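Long-range contacts in lactoylglutathione lyase (PDB 4MTR), which is a zinc-binding member of the glyoxalase/bleomycin resistance protein/dioxygenase superfamily that assembles from two copies of one chain: residues 8-13 with 117-122; 15-20 with 55-60; 77-82 with 121-126. All coordinates share one frame; numbering follows the deposited sequence.

Contact 1 (8-13 with 117-122); sequences LRVADL and DGYKVE. With ZN (zinc ion), chain F.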
loop_
_atom_site.group_PDB
_atom_site.type_symbol
_atom_site.label_atom_id
_atom_site.label_comp_id
_atom_site.label_asym_id
_atom_site.label_seq_id
_atom_site.Cartn_x
_atom_site.Cartn_y
_atom_site.Cartn_z
ATOM N N LEU A 8 -2.638 -5.714 -3.689
ATOM C CA LEU A 8 -2.657 -6.882 -2.786
ATOM C C LEU A 8 -3.305 -8.047 -3.490
ATOM O O LEU A 8 -4.299 -7.867 -4.188
ATOM C CB LEU A 8 -3.464 -6.550 -1.518
ATOM C CG LEU A 8 -2.952 -5.369 -0.640
ATOM C CD1 LEU A 8 -3.916 -5.091 0.546
ATOM C CD2 LEU A 8 -1.534 -5.619 -0.119
ATOM N N ARG A 9 -2.698 -9.232 -3.386
ATOM C CA ARG A 9 -3.267 -10.457 -3.967
ATOM C C ARG A 9 -4.239 -11.064 -2.926
ATOM O O ARG A 9 -3.942 -11.118 -1.724
ATOM C CB ARG A 9 -2.186 -11.464 -4.369
ATOM C CG ARG A 9 -1.231 -10.907 -5.443
ATOM C CD ARG A 9 -0.300 -11.943 -6.061
ATOM N NE ARG A 9 0.517 -11.326 -7.105
ATOM C CZ ARG A 9 1.679 -10.721 -6.893
ATOM N NH1 ARG A 9 2.224 -10.715 -5.682
ATOM N NH2 ARG A 9 2.303 -10.108 -7.885
ATOM N N VAL A 10 -5.405 -11.476 -3.401
ATOM C CA VAL A 10 -6.512 -11.980 -2.576
ATOM C C VAL A 10 -6.928 -13.390 -3.013
ATOM O O VAL A 10 -7.003 -13.652 -4.215
ATOM C CB VAL A 10 -7.720 -10.995 -2.486
ATOM C CG1 VAL A 10 -7.335 -9.721 -1.728
ATOM C CG2 VAL A 10 -8.285 -10.641 -3.855
ATOM N N ALA A 11 -7.213 -14.277 -2.034
ATOM C CA ALA A 11 -7.609 -15.681 -2.267
ATOM C C ALA A 11 -8.970 -15.755 -2.900
ATOM O O ALA A 11 -9.237 -16.669 -3.672
ATOM C CB ALA A 11 -7.627 -16.454 -0.948
ATOM N N ASP A 12 -9.836 -14.794 -2.588
ATOM C CA ASP A 12 -11.189 -14.780 -3.093
ATOM C C ASP A 12 -11.602 -13.337 -3.340
ATOM O O ASP A 12 -11.847 -12.590 -2.391
ATOM C CB ASP A 12 -12.108 -15.479 -2.057
ATOM C CG ASP A 12 -13.545 -15.698 -2.491
ATOM O OD1 ASP A 12 -14.130 -14.776 -3.099
ATOM O OD2 ASP A 12 -14.126 -16.731 -2.102
ATOM N N LEU A 13 -11.719 -12.963 -4.621
ATOM C CA LEU A 13 -12.056 -11.600 -5.017
ATOM C C LEU A 13 -13.367 -11.053 -4.493
ATOM O O LEU A 13 -13.379 -9.931 -3.985
ATOM C CB LEU A 13 -11.837 -11.347 -6.529
ATOM C CG LEU A 13 -11.862 -9.868 -6.968
ATOM C CD1 LEU A 13 -10.620 -9.114 -6.473
ATOM C CD2 LEU A 13 -11.974 -9.741 -8.463
ATOM N N ASP A 117 -8.232 -11.846 3.916
ATOM C CA ASP A 117 -6.941 -12.462 3.693
ATOM C C ASP A 117 -5.941 -12.209 4.839
ATOM O O ASP A 117 -4.810 -12.684 4.758
ATOM C CB ASP A 117 -6.334 -11.990 2.363
ATOM C CG ASP A 117 -7.127 -12.460 1.179
ATOM O OD1 ASP A 117 -6.749 -13.485 0.589
ATOM O OD2 ASP A 117 -8.101 -11.780 0.823
ATOM N N GLY A 118 -6.348 -11.446 5.847
ATOM C CA GLY A 118 -5.498 -11.089 6.979
ATOM C C GLY A 118 -4.681 -9.817 6.790
ATOM O O GLY A 118 -3.853 -9.491 7.637
ATOM N N TYR A 119 -4.943 -9.040 5.720
ATOM C CA TYR A 119 -4.217 -7.784 5.535
ATOM C C TYR A 119 -4.778 -6.787 6.516
ATOM O O TYR A 119 -5.994 -6.669 6.659
ATOM C CB TYR A 119 -4.370 -7.225 4.139
ATOM C CG TYR A 119 -3.745 -8.098 3.071
ATOM C CD1 TYR A 119 -2.362 -8.274 3.005
ATOM C CD2 TYR A 119 -4.529 -8.701 2.097
ATOM C CE1 TYR A 119 -1.779 -9.020 1.982
ATOM C CE2 TYR A 119 -3.961 -9.455 1.084
ATOM C CZ TYR A 119 -2.589 -9.625 1.034
ATOM O OH TYR A 119 -2.050 -10.340 0.002
ATOM N N LYS A 120 -3.891 -6.070 7.180
ATOM C CA LYS A 120 -4.306 -5.118 8.196
ATOM C C LYS A 120 -4.712 -3.748 7.635
ATOM O O LYS A 120 -4.037 -3.162 6.778
ATOM C CB LYS A 120 -3.195 -4.953 9.245
ATOM C CG LYS A 120 -2.879 -6.241 10.004
ATOM C CD LYS A 120 -1.671 -6.063 10.921
ATOM C CE LYS A 120 -1.430 -7.282 11.778
ATOM N NZ LYS A 120 -2.526 -7.496 12.766
ATOM N N VAL A 121 -5.778 -3.212 8.193
ATOM C CA VAL A 121 -6.249 -1.910 7.816
ATOM C C VAL A 121 -6.204 -1.039 9.065
ATOM O O VAL A 121 -6.817 -1.381 10.070
ATOM C CB VAL A 121 -7.649 -1.965 7.150
ATOM C CG1 VAL A 121 -8.188 -0.560 6.870
ATOM C CG2 VAL A 121 -7.642 -2.809 5.875
ATOM N N GLU A 122 -5.488 0.085 8.989
ATOM C CA GLU A 122 -5.375 1.048 10.068
ATOM C C GLU A 122 -6.438 2.140 9.924
ATOM O O GLU A 122 -6.418 2.888 8.956
ATOM C CB GLU A 122 -3.964 1.658 10.042
ATOM C CG GLU A 122 -3.620 2.521 11.258
ATOM C CD GLU A 122 -2.296 3.266 11.230
ATOM O OE1 GLU A 122 -1.796 3.603 10.133
ATOM O OE2 GLU A 122 -1.774 3.553 12.329
HETATM ZN ZN ZN F . 0.302 3.627 9.266
HETATM O O HOH W 1 -10.217 -13.086 -0.179
HETATM O O HOH W 2 0.998 4.215 11.145
#
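Leu8 lies over one face of the Tyr119 ring. Leu8 CD1 sits 4.1 Å from the centroid of the Tyr119 ring, 20° off the ring normal, in a CH-pi contact shifted toward the rim. The two side chains run past each other in opposite directions. Tyr119 OH donates to Arg9 O over 2.7 Å, in the carbonyl plane and on a lone pair. The phenol is therefore held over one face by Leu8 and at its hydroxyl by Arg9 O. The Arg9 side chain leads away, and its NH1 bonds Asp70 O of the second subunit.

Asp117 meets the loop after the strand. Its CG stands anti to its own carbonyl carbon (chi1 -66°), which brings the carboxylate up to Val10 and Ala11. Ala11 N donates to Asp117 OD1 over 2.8 Å on the syn side, nearly straight at 170°. Asp117 OD2 lies 3.4 Å from Val10 CG1 and accepts from water 1, which also donates to Asp12 O. Asp12 caps the following helix through Ala15 N. The contact thus joins the end of strand 2-9 to the turn before strand 120-125, linking the two sheets of a glyoxalase-type fold.

Contact 2 (15-20 with 55-60); sequences AALEFY and LELTHN. With ZN (zinc ion), chain E.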
loop_
_atom_site.group_PDB
_atom_site.type_symbol
_atom_site.label_atom_id
_atom_site.label_comp_id
_atom_site.label_asym_id
_atom_site.label_seq_id
_atom_site.Cartn_x
_atom_site.Cartn_y
_atom_site.Cartn_z
ATOM N N ALA A 15 -15.094 -12.099 -1.906
ATOM C CA ALA A 15 -14.972 -12.015 -0.449
ATOM C C ALA A 15 -14.239 -10.717 -0.111
ATOM O O ALA A 15 -14.652 -9.998 0.776
ATOM C CB ALA A 15 -14.183 -13.196 0.086
ATOM N N ALA A 16 -13.175 -10.390 -0.882
ATOM C CA ALA A 16 -12.410 -9.171 -0.640
ATOM C C ALA A 16 -13.273 -7.980 -0.976
ATOM O O ALA A 16 -13.321 -7.051 -0.194
ATOM C CB ALA A 16 -11.129 -9.186 -1.486
ATOM N N LEU A 17 -14.009 -7.989 -2.137
ATOM C CA LEU A 17 -14.840 -6.816 -2.453
ATOM C C LEU A 17 -15.931 -6.614 -1.449
ATOM O O LEU A 17 -16.325 -5.485 -1.207
ATOM C CB LEU A 17 -15.471 -6.927 -3.864
ATOM C CG LEU A 17 -14.464 -7.017 -5.011
ATOM C CD1 LEU A 17 -15.138 -7.505 -6.290
ATOM C CD2 LEU A 17 -13.787 -5.665 -5.249
ATOM N N GLU A 18 -16.459 -7.701 -0.876
ATOM C CA GLU A 18 -17.553 -7.572 0.106
ATOM C C GLU A 18 -17.050 -6.847 1.351
ATOM O O GLU A 18 -17.734 -5.987 1.857
ATOM C CB GLU A 18 -18.123 -8.957 0.462
ATOM C CG GLU A 18 -19.424 -8.855 1.244
ATOM C CD GLU A 18 -19.955 -10.156 1.804
ATOM O OE1 GLU A 18 -20.024 -10.282 3.047
ATOM O OE2 GLU A 18 -20.336 -11.036 1.001
ATOM N N PHE A 19 -15.811 -7.113 1.773
ATOM C CA PHE A 19 -15.202 -6.409 2.916
ATOM C C PHE A 19 -14.969 -4.931 2.610
ATOM O O PHE A 19 -15.361 -4.096 3.396
ATOM C CB PHE A 19 -13.875 -7.079 3.315
ATOM C CG PHE A 19 -13.070 -6.308 4.346
ATOM C CD1 PHE A 19 -13.355 -6.419 5.701
ATOM C CD2 PHE A 19 -12.022 -5.482 3.957
ATOM C CE1 PHE A 19 -12.611 -5.710 6.648
ATOM C CE2 PHE A 19 -11.257 -4.790 4.907
ATOM C CZ PHE A 19 -11.564 -4.893 6.241
ATOM N N TYR A 20 -14.254 -4.605 1.512
ATOM C CA TYR A 20 -13.976 -3.204 1.182
ATOM C C TYR A 20 -15.204 -2.366 0.937
ATOM O O TYR A 20 -15.181 -1.184 1.249
ATOM C CB TYR A 20 -12.935 -3.118 0.022
ATOM C CG TYR A 20 -11.589 -3.570 0.550
ATOM C CD1 TYR A 20 -10.822 -2.736 1.362
ATOM C CD2 TYR A 20 -11.138 -4.876 0.349
ATOM C CE1 TYR A 20 -9.634 -3.182 1.949
ATOM C CE2 TYR A 20 -9.936 -5.322 0.910
ATOM C CZ TYR A 20 -9.192 -4.475 1.717
ATOM O OH TYR A 20 -8.016 -4.925 2.312
ATOM N N LEU A 55 -6.974 1.161 -4.264
ATOM C CA LEU A 55 -6.462 -0.125 -3.813
ATOM C C LEU A 55 -6.742 -1.122 -4.924
ATOM O O LEU A 55 -7.891 -1.257 -5.351
ATOM C CB LEU A 55 -7.130 -0.561 -2.489
ATOM C CG LEU A 55 -6.768 -1.979 -2.002
ATOM C CD1 LEU A 55 -5.236 -2.104 -1.688
ATOM C CD2 LEU A 55 -7.643 -2.393 -0.812
ATOM N N GLU A 56 -5.692 -1.785 -5.418
ATOM C CA GLU A 56 -5.857 -2.778 -6.464
ATOM C C GLU A 56 -5.877 -4.160 -5.847
ATOM O O GLU A 56 -4.985 -4.542 -5.094
ATOM C CB GLU A 56 -4.700 -2.673 -7.470
ATOM C CG GLU A 56 -4.790 -3.679 -8.623
ATOM C CD GLU A 56 -3.588 -3.626 -9.566
ATOM O OE1 GLU A 56 -2.599 -2.932 -9.241
ATOM O OE2 GLU A 56 -3.656 -4.236 -10.656
ATOM N N LEU A 57 -6.848 -4.934 -6.209
ATOM C CA LEU A 57 -6.960 -6.303 -5.707
ATOM C C LEU A 57 -6.766 -7.260 -6.848
ATOM O O LEU A 57 -7.448 -7.125 -7.868
ATOM C CB LEU A 57 -8.363 -6.497 -5.144
ATOM C CG LEU A 57 -8.703 -5.608 -3.945
ATOM C CD1 LEU A 57 -10.133 -5.795 -3.554
ATOM C CD2 LEU A 57 -7.765 -5.906 -2.726
ATOM N N THR A 58 -5.888 -8.245 -6.676
ATOM C CA THR A 58 -5.614 -9.245 -7.724
ATOM C C THR A 58 -5.951 -10.651 -7.239
ATOM O O THR A 58 -5.542 -11.031 -6.164
ATOM C CB THR A 58 -4.111 -9.211 -8.117
ATOM O OG1 THR A 58 -3.788 -7.915 -8.624
ATOM C CG2 THR A 58 -3.741 -10.258 -9.154
ATOM N N HIS A 59 -6.622 -11.435 -8.072
ATOM C CA HIS A 59 -6.818 -12.822 -7.774
ATOM C C HIS A 59 -6.270 -13.635 -8.928
ATOM O O HIS A 59 -6.693 -13.424 -10.068
ATOM C CB HIS A 59 -8.296 -13.180 -7.518
ATOM C CG HIS A 59 -8.417 -14.648 -7.238
ATOM N ND1 HIS A 59 -7.686 -15.241 -6.229
ATOM C CD2 HIS A 59 -9.014 -15.616 -7.970
ATOM C CE1 HIS A 59 -7.909 -16.538 -6.340
ATOM N NE2 HIS A 59 -8.710 -16.807 -7.371
ATOM N N ASN A 60 -5.315 -14.517 -8.653
ATOM C CA ASN A 60 -4.750 -15.405 -9.668
ATOM C C ASN A 60 -5.580 -16.699 -9.609
ATOM O O ASN A 60 -5.615 -17.357 -8.572
ATOM C CB ASN A 60 -3.283 -15.704 -9.383
ATOM C CG ASN A 60 -2.379 -14.495 -9.423
ATOM O OD1 ASN A 60 -1.951 -14.023 -10.505
ATOM N ND2 ASN A 60 -2.003 -14.021 -8.238
HETATM ZN ZN ZN E . -0.897 -1.789 -10.109
HETATM O O HOH W 3 -1.457 -2.601 -11.753
#
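Tyr20 and Leu55 meet where helix 13-22 packs on a four-stranded mixed sheet, as in the beta-alpha-beta-beta-beta units of the glyoxalase fold. The helix lies on the face that carries Leu55 and Leu57, opposite the zinc-binding face. Leu55 CD2 comes over one face of the Tyr20 ring, 3.7 Å from the ring centroid and 22° off the normal. This is a CH-pi contact, and the two side chains cross at about a right angle. Leu57 CD1 lies 4.0 Å from Leu17 CD2 and 4.1 Å from Ala16 CB, and it also approaches the Tyr20 ring obliquely. One leucine methyl thus meets Ala16, its neighbour Leu17 and, one turn after Ala16, Tyr20. The segments run nearly antiparallel, with their axes at 160° and 10.3 Å apart at the closest.

A second shell fixes these groups. Phe19 CD2 lies over the centre of the opposite face of Tyr20, 3.5 Å above the plane, so the ring is held between Phe19 and Leu55. Tyr20 OH is hydrogen-bonded to Asp115. Leu55 of the strand also touches Leu8; Leu17 of the helix packs on Val44 and Leu28. Glu56 turns to the other side of the sheet. There it binds zinc with His5 of the same chain and His74 and Glu122 of the second subunit. Extended beyond CG, its chain brings Glu56 OE1 to 2.2 Å from the zinc ion.

Contact 3 (77-82 with 121-126); sequences IEVEDA and VELIQK. With ZN (zinc ion), chain F.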
loop_
_atom_site.group_PDB
_atom_site.type_symbol
_atom_site.label_atom_id
_atom_site.label_comp_id
_atom_site.label_asym_id
_atom_site.label_seq_id
_atom_site.Cartn_x
_atom_site.Cartn_y
_atom_site.Cartn_z
ATOM N N ILE A 77 -6.533 4.203 6.422
ATOM C CA ILE A 77 -7.703 4.893 5.855
ATOM C C ILE A 77 -8.228 5.889 6.862
ATOM O O ILE A 77 -8.368 5.540 8.030
ATOM C CB ILE A 77 -8.799 3.884 5.433
ATOM C CG1 ILE A 77 -8.258 2.986 4.271
ATOM C CG2 ILE A 77 -10.096 4.674 4.963
ATOM C CD1 ILE A 77 -9.094 1.855 3.899
ATOM N N GLU A 78 -8.521 7.116 6.406
ATOM C CA GLU A 78 -9.130 8.164 7.240
ATOM C C GLU A 78 -10.639 7.898 7.324
ATOM O O GLU A 78 -11.288 7.741 6.291
ATOM C CB GLU A 78 -8.856 9.545 6.636
ATOM C CG GLU A 78 -9.254 10.714 7.530
ATOM C CD GLU A 78 -8.752 12.049 7.009
ATOM O OE1 GLU A 78 -9.326 12.551 6.018
ATOM O OE2 GLU A 78 -7.755 12.570 7.560
ATOM N N VAL A 79 -11.205 7.863 8.550
ATOM C CA VAL A 79 -12.644 7.594 8.785
ATOM C C VAL A 79 -13.274 8.698 9.676
ATOM O O VAL A 79 -12.552 9.295 10.463
ATOM C CB VAL A 79 -12.893 6.176 9.393
ATOM C CG1 VAL A 79 -12.441 5.070 8.458
ATOM C CG2 VAL A 79 -12.239 6.010 10.759
ATOM N N GLU A 80 -14.610 8.928 9.584
ATOM C CA GLU A 80 -15.312 9.925 10.430
ATOM C C GLU A 80 -15.309 9.489 11.922
ATOM O O GLU A 80 -15.047 10.298 12.813
ATOM C CB GLU A 80 -16.760 10.124 9.951
ATOM C CG GLU A 80 -16.917 10.881 8.639
ATOM C CD GLU A 80 -18.345 11.167 8.188
ATOM O OE1 GLU A 80 -19.270 11.144 9.036
ATOM O OE2 GLU A 80 -18.534 11.442 6.979
ATOM N N ASP A 81 -15.588 8.214 12.192
ATOM C CA ASP A 81 -15.576 7.703 13.559
ATOM C C ASP A 81 -15.077 6.272 13.577
ATOM O O ASP A 81 -15.776 5.372 13.109
ATOM C CB ASP A 81 -16.974 7.820 14.222
ATOM C CG ASP A 81 -16.977 7.621 15.736
ATOM O OD1 ASP A 81 -16.790 6.464 16.186
ATOM O OD2 ASP A 81 -17.209 8.618 16.471
ATOM N N ALA A 82 -13.876 6.069 14.129
ATOM C CA ALA A 82 -13.222 4.763 14.231
ATOM C C ALA A 82 -14.029 3.732 15.020
ATOM O O ALA A 82 -14.051 2.569 14.618
ATOM C CB ALA A 82 -11.818 4.908 14.806
ATOM N N VAL A 121 -5.778 -3.212 8.193
ATOM C CA VAL A 121 -6.249 -1.910 7.816
ATOM C C VAL A 121 -6.204 -1.039 9.065
ATOM O O VAL A 121 -6.817 -1.381 10.070
ATOM C CB VAL A 121 -7.649 -1.965 7.150
ATOM C CG1 VAL A 121 -8.188 -0.560 6.870
ATOM C CG2 VAL A 121 -7.642 -2.809 5.875
ATOM N N GLU A 122 -5.488 0.085 8.989
ATOM C CA GLU A 122 -5.375 1.048 10.068
ATOM C C GLU A 122 -6.438 2.140 9.924
ATOM O O GLU A 122 -6.418 2.888 8.956
ATOM C CB GLU A 122 -3.964 1.658 10.042
ATOM C CG GLU A 122 -3.620 2.521 11.258
ATOM C CD GLU A 122 -2.296 3.266 11.230
ATOM O OE1 GLU A 122 -1.796 3.603 10.133
ATOM O OE2 GLU A 122 -1.774 3.553 12.329
ATOM N N LEU A 123 -7.358 2.250 10.898
ATOM C CA LEU A 123 -8.398 3.280 10.893
ATOM C C LEU A 123 -7.945 4.491 11.664
ATOM O O LEU A 123 -7.683 4.404 12.867
ATOM C CB LEU A 123 -9.733 2.763 11.476
ATOM C CG LEU A 123 -10.315 1.502 10.854
ATOM C CD1 LEU A 123 -11.468 0.999 11.706
ATOM C CD2 LEU A 123 -10.738 1.711 9.371
ATOM N N ILE A 124 -7.838 5.618 10.979
ATOM C CA ILE A 124 -7.359 6.843 11.610
ATOM C C ILE A 124 -8.504 7.838 11.594
ATOM O O ILE A 124 -8.885 8.325 10.543
ATOM C CB ILE A 124 -6.053 7.347 10.917
ATOM C CG1 ILE A 124 -4.893 6.321 11.115
ATOM C CG2 ILE A 124 -5.658 8.792 11.365
ATOM C CD1 ILE A 124 -3.647 6.570 10.292
ATOM N N GLN A 125 -9.067 8.126 12.776
ATOM C CA GLN A 125 -10.197 9.045 12.867
ATOM C C GLN A 125 -9.825 10.415 12.326
ATOM O O GLN A 125 -8.764 10.935 12.664
ATOM C CB GLN A 125 -10.690 9.141 14.316
ATOM C CG GLN A 125 -12.051 9.802 14.437
ATOM C CD GLN A 125 -12.682 9.427 15.740
ATOM O OE1 GLN A 125 -13.280 8.360 15.873
ATOM N NE2 GLN A 125 -12.524 10.284 16.738
ATOM N N LYS A 126 -10.679 10.971 11.455
ATOM C CA LYS A 126 -10.490 12.290 10.846
ATOM C C LYS A 126 -10.187 13.338 11.933
ATOM O O LYS A 126 -10.814 13.326 12.996
ATOM C CB LYS A 126 -11.733 12.687 10.034
ATOM C CG LYS A 126 -11.468 13.814 9.041
ATOM C CD LYS A 126 -12.734 14.295 8.369
ATOM C CE LYS A 126 -12.455 15.408 7.388
ATOM N NZ LYS A 126 -13.675 15.784 6.623
HETATM ZN ZN ZN F . 0.302 3.627 9.266
HETATM O O HOH W 2 0.998 4.215 11.145
#
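Ile77 to Val79 pair with Leu123 to Gln125 as the first and last strands of a beta-alpha-beta-beta-beta module of the glyoxalase fold. They lie side by side and parallel, with helix 82-91 and two more strands between them in the chain. The ladder is the tight part. Ile77 N donates to Glu122 O, and Ile124 N returns a bond to Ile77 O. Val79 N follows with Ile124 O at 3.1 Å, its donor 42° out of the carbonyl plane. Lys126 N closes on Val79 O at 2.7 Å. On the buried face Val79 CG1 packs against Leu123 CD2 at 3.9 Å.

The second subunit covers the Glu78/Ile124 face, where Glu78 OE1 forms a salt bridge with its Arg2. The exposed end at Glu80 and Lys126 is looser. Lys126 CG lies 3.8 Å from Glu78 CD, but the Lys126 chain is poorly ordered and the charged ends do not meet. Gln125 spans the turn into the helix. Its CG is anti to the backbone N (chi1 -166°), which carries the amide past Glu80 O. Beside the N-cap residue Asp81, Ala82 N donates to Gln125 OE1 over 2.9 Å, in the amide plane and on a lone pair.

In the fold
From the N terminus, strand 2-9 leads into helix 13-22, so contacts 1 and 2 begin close together. Contact 2 closes first, when strand 54-60 returns beside strand 2-9 and under the helix. Strand 72-79 then opens contact 3, which closes on strand 120-125 after helix 82-91. Contact 1 closes in the turn leading into that strand. Contact 2 therefore lies wholly within the span of contact 1, whereas contacts 1 and 3 end on the same stretch, sharing Val121 and Glu122. Contact 2 packs helix 13-22 on the first sheet and contact 3 pairs two strands of the second; contact 1 joins the two.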